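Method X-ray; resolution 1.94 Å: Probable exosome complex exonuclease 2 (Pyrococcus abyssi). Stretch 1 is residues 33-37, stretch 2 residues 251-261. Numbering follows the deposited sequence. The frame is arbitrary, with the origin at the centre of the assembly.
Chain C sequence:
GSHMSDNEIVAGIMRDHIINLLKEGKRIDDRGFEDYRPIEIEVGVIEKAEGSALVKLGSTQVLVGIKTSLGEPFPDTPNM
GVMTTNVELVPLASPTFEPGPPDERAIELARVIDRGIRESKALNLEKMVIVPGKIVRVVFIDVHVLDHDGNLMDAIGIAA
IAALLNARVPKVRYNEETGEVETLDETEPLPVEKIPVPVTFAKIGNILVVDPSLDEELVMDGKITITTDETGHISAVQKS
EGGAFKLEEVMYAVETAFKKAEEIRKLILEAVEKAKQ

Stretch 1, residues 33-37: FEDYR
Stretch 2 (251-261) MYAVETAFKKA

Residues 251-261 form a continuous helix that begins before residue 251 and continues past residue 261; residues 33-37 have no regular secondary structure. The closest CA pair is Glu 34 CA to Thr 256 CA, 7.8 Å apart, and the two stretches together bury 300 Å². In the short stretch phi/psi runs -64/-25 at Phe 33, -108/11 at Glu 34, -95/138 at Asp 35, -79/155 at Tyr 36 and -70/170 at Arg 37, so the chain becomes extended after Glu 34. Helix phi runs from -75° at Lys 259 to -47° at Ala 257, and psi from -52° at Ala 257 to -35° at Phe 258. Its i to i-4 bonds include Thr 256 N to Tyr 252 O (2.9 Å) and Lys 260 N to Thr 256 O (2.9 Å); Lys 259 N makes only weak bonds, to Glu 255 O (3.4 Å) and Thr 256 O (3.2 Å).

Charged and polar contacts centre on Glu 34, whose CA-to-CB bond points toward the helix with chi1 m (-69°), chi2 t and chi3 6°. Its carboxylate is shared between residues almost two turns apart. Glu 34 OE1 accepts from Lys 259 NZ at 2.7 Å, a hydrogen bond that is also a salt bridge; the lysine reaches it with chi angles t, t, p, t. Glu 34 OE2 accepts from Tyr 252 OH at 2.6 Å. The Tyr 252 CA-to-CB bond points sideways, but chi1 t (166°) and chi2 -95° bring the hydroxyl across, with OE2 near the plane of the ring at its edge.

The backbone of Glu 34 is engaged as well: Lys 260 NZ donates to Glu 34 O at 2.8 Å. Lys 260 has chi1 m, chi2 and chi3 between wells at -93° and 101°, and chi4 t. Lys 260 NZ also donates to the O of a water at 2.5 Å, and Tyr 36 N donates to that same O at 3.0 Å, giving a bridge to the loop backbone. Asp 35 OD1 lies 4.4 Å from Lys 260 NZ, so the opposite charges are near but do not form a salt bridge.

Packing contacts are fewer. The Thr 256 CG2 methyl lies 3.7 Å from Glu 34 CD, the carboxylate carbon. With chi1 m (-53°), Thr 256 OG1 instead donates to Tyr 252 O within the helix at 2.6 Å. Tyr 36, chi1 -90° and chi2 74°, meets the aliphatic part of Lys 260 at its ring edge, Tyr 36 CD1 to Lys 260 CD being 4.0 Å.

The CA-to-CB bonds of Ala 257 and Ala 261 point away from the other stretch, and Arg 37 is out of reach.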

ATOM      1  N   PHE C  33     -13.503 -40.993  10.695  1.00 29.62           N
ATOM      2  CA  PHE C  33     -13.619 -39.620  11.239  1.00 27.79           C
ATOM      3  C   PHE C  33     -12.289 -39.124  11.758  1.00 27.62           C
ATOM      4  O   PHE C  33     -12.032 -37.892  11.817  1.00 25.34           O
ATOM      5  CB  PHE C  33     -14.676 -39.567  12.360  1.00 28.46           C
ATOM      6  CG  PHE C  33     -16.116 -39.778  11.874  1.00 29.24           C
ATOM      7  CD1 PHE C  33     -17.145 -39.895  12.794  1.00 23.86           C
ATOM      8  CD2 PHE C  33     -16.419 -39.835  10.501  1.00 27.06           C
ATOM      9  CE1 PHE C  33     -18.448 -40.063  12.364  1.00 27.63           C
ATOM     10  CE2 PHE C  33     -17.714 -40.030  10.074  1.00 28.12           C
ATOM     11  CZ  PHE C  33     -18.735 -40.124  11.004  1.00 28.09           C
ATOM     12  N   GLU C  34     -11.432 -40.069  12.128  1.00 29.10           N
ATOM     13  CA  GLU C  34     -10.133 -39.708  12.736  1.00 29.92           C
ATOM     14  C   GLU C  34      -8.940 -39.937  11.814  1.00 29.82           C
ATOM     15  O   GLU C  34      -7.790 -39.818  12.237  1.00 30.59           O
ATOM     16  CB  GLU C  34      -9.937 -40.345  14.136  1.00 31.40           C
ATOM     17  CG  GLU C  34     -10.875 -39.751  15.217  1.00 29.54           C
ATOM     18  CD  GLU C  34     -10.741 -40.438  16.554  1.00 35.58           C
ATOM     19  OE1 GLU C  34      -9.835 -41.308  16.680  1.00 34.17           O
ATOM     20  OE2 GLU C  34     -11.550 -40.099  17.471  1.00 36.77           O
ATOM     21  N   ASP C  35      -9.204 -40.196  10.541  1.00 29.09           N
ATOM     22  CA  ASP C  35      -8.111 -40.449   9.628  1.00 27.94           C
ATOM     23  C   ASP C  35      -7.678 -39.212   8.865  1.00 25.40           C
ATOM     24  O   ASP C  35      -8.512 -38.446   8.396  1.00 23.81           O
ATOM     25  CB  ASP C  35      -8.525 -41.513   8.647  1.00 28.80           C
ATOM     26  CG  ASP C  35      -8.786 -42.812   9.323  1.00 32.14           C
ATOM     27  OD1 ASP C  35      -8.298 -42.993  10.449  1.00 34.38           O
ATOM     28  OD2 ASP C  35      -9.485 -43.625   8.756  1.00 33.15           O
ATOM     29  N   TYR C  36      -6.364 -39.059   8.738  1.00 24.82           N
ATOM     30  CA  TYR C  36      -5.779 -38.126   7.776  1.00 23.41           C
ATOM     31  C   TYR C  36      -5.819 -38.756   6.431  1.00 23.93           C
ATOM     32  O   TYR C  36      -5.770 -39.974   6.336  1.00 24.59           O
ATOM     33  CB  TYR C  36      -4.318 -37.849   8.150  1.00 23.26           C
ATOM     34  CG  TYR C  36      -4.266 -36.689   9.065  1.00 22.12           C
ATOM     35  CD1 TYR C  36      -4.667 -36.816  10.380  1.00 23.70           C
ATOM     36  CD2 TYR C  36      -3.878 -35.437   8.602  1.00 15.71           C
ATOM     37  CE1 TYR C  36      -4.662 -35.735  11.231  1.00 22.17           C
ATOM     38  CE2 TYR C  36      -3.860 -34.373   9.443  1.00 17.33           C
ATOM     39  CZ  TYR C  36      -4.265 -34.513  10.737  1.00 20.67           C
ATOM     40  OH  TYR C  36      -4.299 -33.434  11.589  1.00 21.44           O
ATOM     41  N   ARG C  37      -5.821 -37.908   5.401  1.00 24.45           N
ATOM     42  CA  ARG C  37      -5.664 -38.356   4.029  1.00 24.51           C
ATOM     43  C   ARG C  37      -4.237 -38.802   3.961  1.00 24.83           C
ATOM     44  O   ARG C  37      -3.491 -38.501   4.882  1.00 23.18           O
ATOM     45  CB  ARG C  37      -5.873 -37.173   3.085  1.00 24.42           C
ATOM     46  CG  ARG C  37      -7.284 -36.721   2.979  1.00 22.15           C
ATOM     47  CD  ARG C  37      -7.355 -35.334   2.329  1.00 18.22           C
ATOM     48  NE  ARG C  37      -6.844 -34.324   3.225  1.00 20.54           N
ATOM     49  CZ  ARG C  37      -6.776 -33.025   2.908  1.00 21.11           C
ATOM     50  NH1 ARG C  37      -7.119 -32.624   1.686  1.00 19.96           N
ATOM     51  NH2 ARG C  37      -6.345 -32.129   3.805  1.00 19.53           N
ATOM     52  N   MET C 251     -12.579 -31.105  24.376  1.00 31.04           N
ATOM     53  CA  MET C 251     -11.886 -32.144  25.106  1.00 33.95           C
ATOM     54  C   MET C 251     -11.543 -33.339  24.193  1.00 32.11           C
ATOM     55  O   MET C 251     -10.418 -33.794  24.148  1.00 31.81           O
ATOM     56  CB  MET C 251     -12.764 -32.608  26.260  1.00 34.51           C
ATOM     57  CG  MET C 251     -13.073 -31.525  27.292  1.00 38.38           C
ATOM     58  SD  MET C 251     -14.270 -31.987  28.618  1.00 45.04           S
ATOM     59  CE  MET C 251     -13.657 -33.571  29.221  1.00 48.15           C
ATOM     60  N   TYR C 252     -12.532 -33.824  23.457  1.00 32.14           N
ATOM     61  CA  TYR C 252     -12.326 -34.838  22.431  1.00 31.17           C
ATOM     62  C   TYR C 252     -11.260 -34.421  21.427  1.00 29.77           C
ATOM     63  O   TYR C 252     -10.390 -35.213  21.071  1.00 30.49           O
ATOM     64  CB  TYR C 252     -13.660 -35.101  21.672  1.00 31.20           C
ATOM     65  CG  TYR C 252     -13.440 -35.876  20.394  1.00 28.60           C
ATOM     66  CD1 TYR C 252     -13.306 -35.205  19.178  1.00 27.56           C
ATOM     67  CD2 TYR C 252     -13.285 -37.274  20.414  1.00 29.51           C
ATOM     68  CE1 TYR C 252     -13.066 -35.866  18.044  1.00 25.42           C
ATOM     69  CE2 TYR C 252     -13.070 -37.965  19.255  1.00 26.85           C
ATOM     70  CZ  TYR C 252     -12.937 -37.241  18.070  1.00 25.24           C
ATOM     71  OH  TYR C 252     -12.698 -37.850  16.874  1.00 25.32           O
ATOM     72  N   ALA C 253     -11.346 -33.177  20.937  1.00 27.03           N
ATOM     73  CA  ALA C 253     -10.426 -32.702  19.941  1.00 25.36           C
ATOM     74  C   ALA C 253      -8.997 -32.724  20.539  1.00 25.35           C
ATOM     75  O   ALA C 253      -8.032 -33.125  19.874  1.00 25.14           O
ATOM     76  CB  ALA C 253     -10.798 -31.255  19.543  1.00 23.06           C
ATOM     77  N   VAL C 254      -8.865 -32.289  21.798  1.00 25.10           N
ATOM     78  CA  VAL C 254      -7.531 -32.143  22.395  1.00 24.42           C
ATOM     79  C   VAL C 254      -6.918 -33.523  22.460  1.00 25.58           C
ATOM     80  O   VAL C 254      -5.792 -33.786  21.995  1.00 25.70           O
ATOM     81  CB  VAL C 254      -7.607 -31.569  23.828  1.00 24.40           C
ATOM     82  CG1 VAL C 254      -6.263 -31.687  24.456  1.00 25.90           C
ATOM     83  CG2 VAL C 254      -8.012 -30.083  23.794  1.00 25.76           C
ATOM     84  N   GLU C 255      -7.708 -34.430  22.989  1.00 26.13           N
ATOM     85  CA  GLU C 255      -7.229 -35.758  23.182  1.00 28.67           C
ATOM     86  C   GLU C 255      -6.860 -36.460  21.867  1.00 27.66           C
ATOM     87  O   GLU C 255      -5.795 -37.048  21.733  1.00 28.19           O
ATOM     88  CB  GLU C 255      -8.263 -36.497  24.014  1.00 29.11           C
ATOM     89  CG  GLU C 255      -8.073 -37.894  24.032  1.00 35.35           C
ATOM     90  CD  GLU C 255      -8.596 -38.471  25.309  1.00 42.85           C
ATOM     91  OE1 GLU C 255      -9.185 -37.702  26.110  1.00 42.05           O
ATOM     92  OE2 GLU C 255      -8.397 -39.694  25.501  1.00 50.75           O
ATOM     93  N   THR C 256      -7.741 -36.370  20.887  1.00 28.21           N
ATOM     94  CA  THR C 256      -7.526 -36.951  19.585  1.00 27.53           C
ATOM     95  C   THR C 256      -6.377 -36.307  18.844  1.00 27.10           C
ATOM     96  O   THR C 256      -5.676 -36.996  18.158  1.00 28.11           O
ATOM     97  CB  THR C 256      -8.790 -36.767  18.751  1.00 27.87           C
ATOM     98  OG1 THR C 256      -9.856 -37.283  19.511  1.00 27.18           O
ATOM     99  CG2 THR C 256      -8.695 -37.505  17.437  1.00 25.23           C
ATOM    100  N   ALA C 257      -6.226 -34.977  18.954  1.00 27.27           N
ATOM    101  CA  ALA C 257      -5.063 -34.219  18.494  1.00 26.20           C
ATOM    102  C   ALA C 257      -3.722 -34.841  18.901  1.00 28.21           C
ATOM    103  O   ALA C 257      -2.846 -35.059  18.047  1.00 26.75           O
ATOM    104  CB  ALA C 257      -5.137 -32.810  19.046  1.00 26.23           C
ATOM    105  N   PHE C 258      -3.580 -35.120  20.202  1.00 28.98           N
ATOM    106  CA  PHE C 258      -2.340 -35.652  20.770  1.00 31.00           C
ATOM    107  C   PHE C 258      -2.011 -36.960  20.132  1.00 31.36           C
ATOM    108  O   PHE C 258      -0.849 -37.296  19.945  1.00 32.33           O
ATOM    109  CB  PHE C 258      -2.501 -35.945  22.255  1.00 31.92           C
ATOM    110  CG  PHE C 258      -2.169 -34.785  23.119  1.00 33.19           C
ATOM    111  CD1 PHE C 258      -3.164 -33.999  23.668  1.00 35.40           C
ATOM    112  CD2 PHE C 258      -0.854 -34.429  23.334  1.00 33.40           C
ATOM    113  CE1 PHE C 258      -2.846 -32.886  24.445  1.00 33.87           C
ATOM    114  CE2 PHE C 258      -0.547 -33.357  24.115  1.00 30.61           C
ATOM    115  CZ  PHE C 258      -1.545 -32.586  24.677  1.00 32.63           C
ATOM    116  N   LYS C 259      -3.061 -37.710  19.818  1.00 32.00           N
ATOM    117  CA  LYS C 259      -2.921 -39.023  19.237  1.00 31.07           C
ATOM    118  C   LYS C 259      -2.533 -38.887  17.781  1.00 29.61           C
ATOM    119  O   LYS C 259      -1.627 -39.523  17.298  1.00 29.51           O
ATOM    120  CB  LYS C 259      -4.240 -39.763  19.339  1.00 32.21           C
ATOM    121  CG  LYS C 259      -4.169 -41.179  18.827  1.00 33.18           C
ATOM    122  CD  LYS C 259      -5.519 -41.857  19.030  1.00 39.70           C
ATOM    123  CE  LYS C 259      -6.645 -41.091  18.322  1.00 37.95           C
ATOM    124  NZ  LYS C 259      -7.968 -41.740  18.587  1.00 37.28           N
ATOM    125  N   LYS C 260      -3.234 -38.027  17.064  1.00 29.02           N
ATOM    126  CA  LYS C 260      -2.949 -37.856  15.665  1.00 29.09           C
ATOM    127  C   LYS C 260      -1.598 -37.134  15.504  1.00 27.98           C
ATOM    128  O   LYS C 260      -0.821 -37.430  14.576  1.00 27.55           O
ATOM    129  CB  LYS C 260      -4.110 -37.079  15.011  1.00 28.61           C
ATOM    130  CG  LYS C 260      -5.406 -37.921  15.081  1.00 30.28           C
ATOM    131  CD  LYS C 260      -5.521 -38.718  13.807  1.00 30.23           C
ATOM    132  CE  LYS C 260      -5.134 -40.079  13.958  1.00 32.34           C
ATOM    133  NZ  LYS C 260      -5.198 -40.797  12.630  1.00 29.22           N
ATOM    134  N   ALA C 261      -1.317 -36.192  16.399  1.00 28.17           N
ATOM    135  CA  ALA C 261      -0.042 -35.412  16.310  1.00 26.62           C
ATOM    136  C   ALA C 261       1.114 -36.401  16.447  1.00 28.46           C
ATOM    137  O   ALA C 261       2.134 -36.312  15.764  1.00 28.37           O
ATOM    138  CB  ALA C 261       0.023 -34.380  17.372  1.00 25.54           C
TER
HETATM  139  O   HOH W   1      -4.491 -40.954  10.188  1.00 35.76           O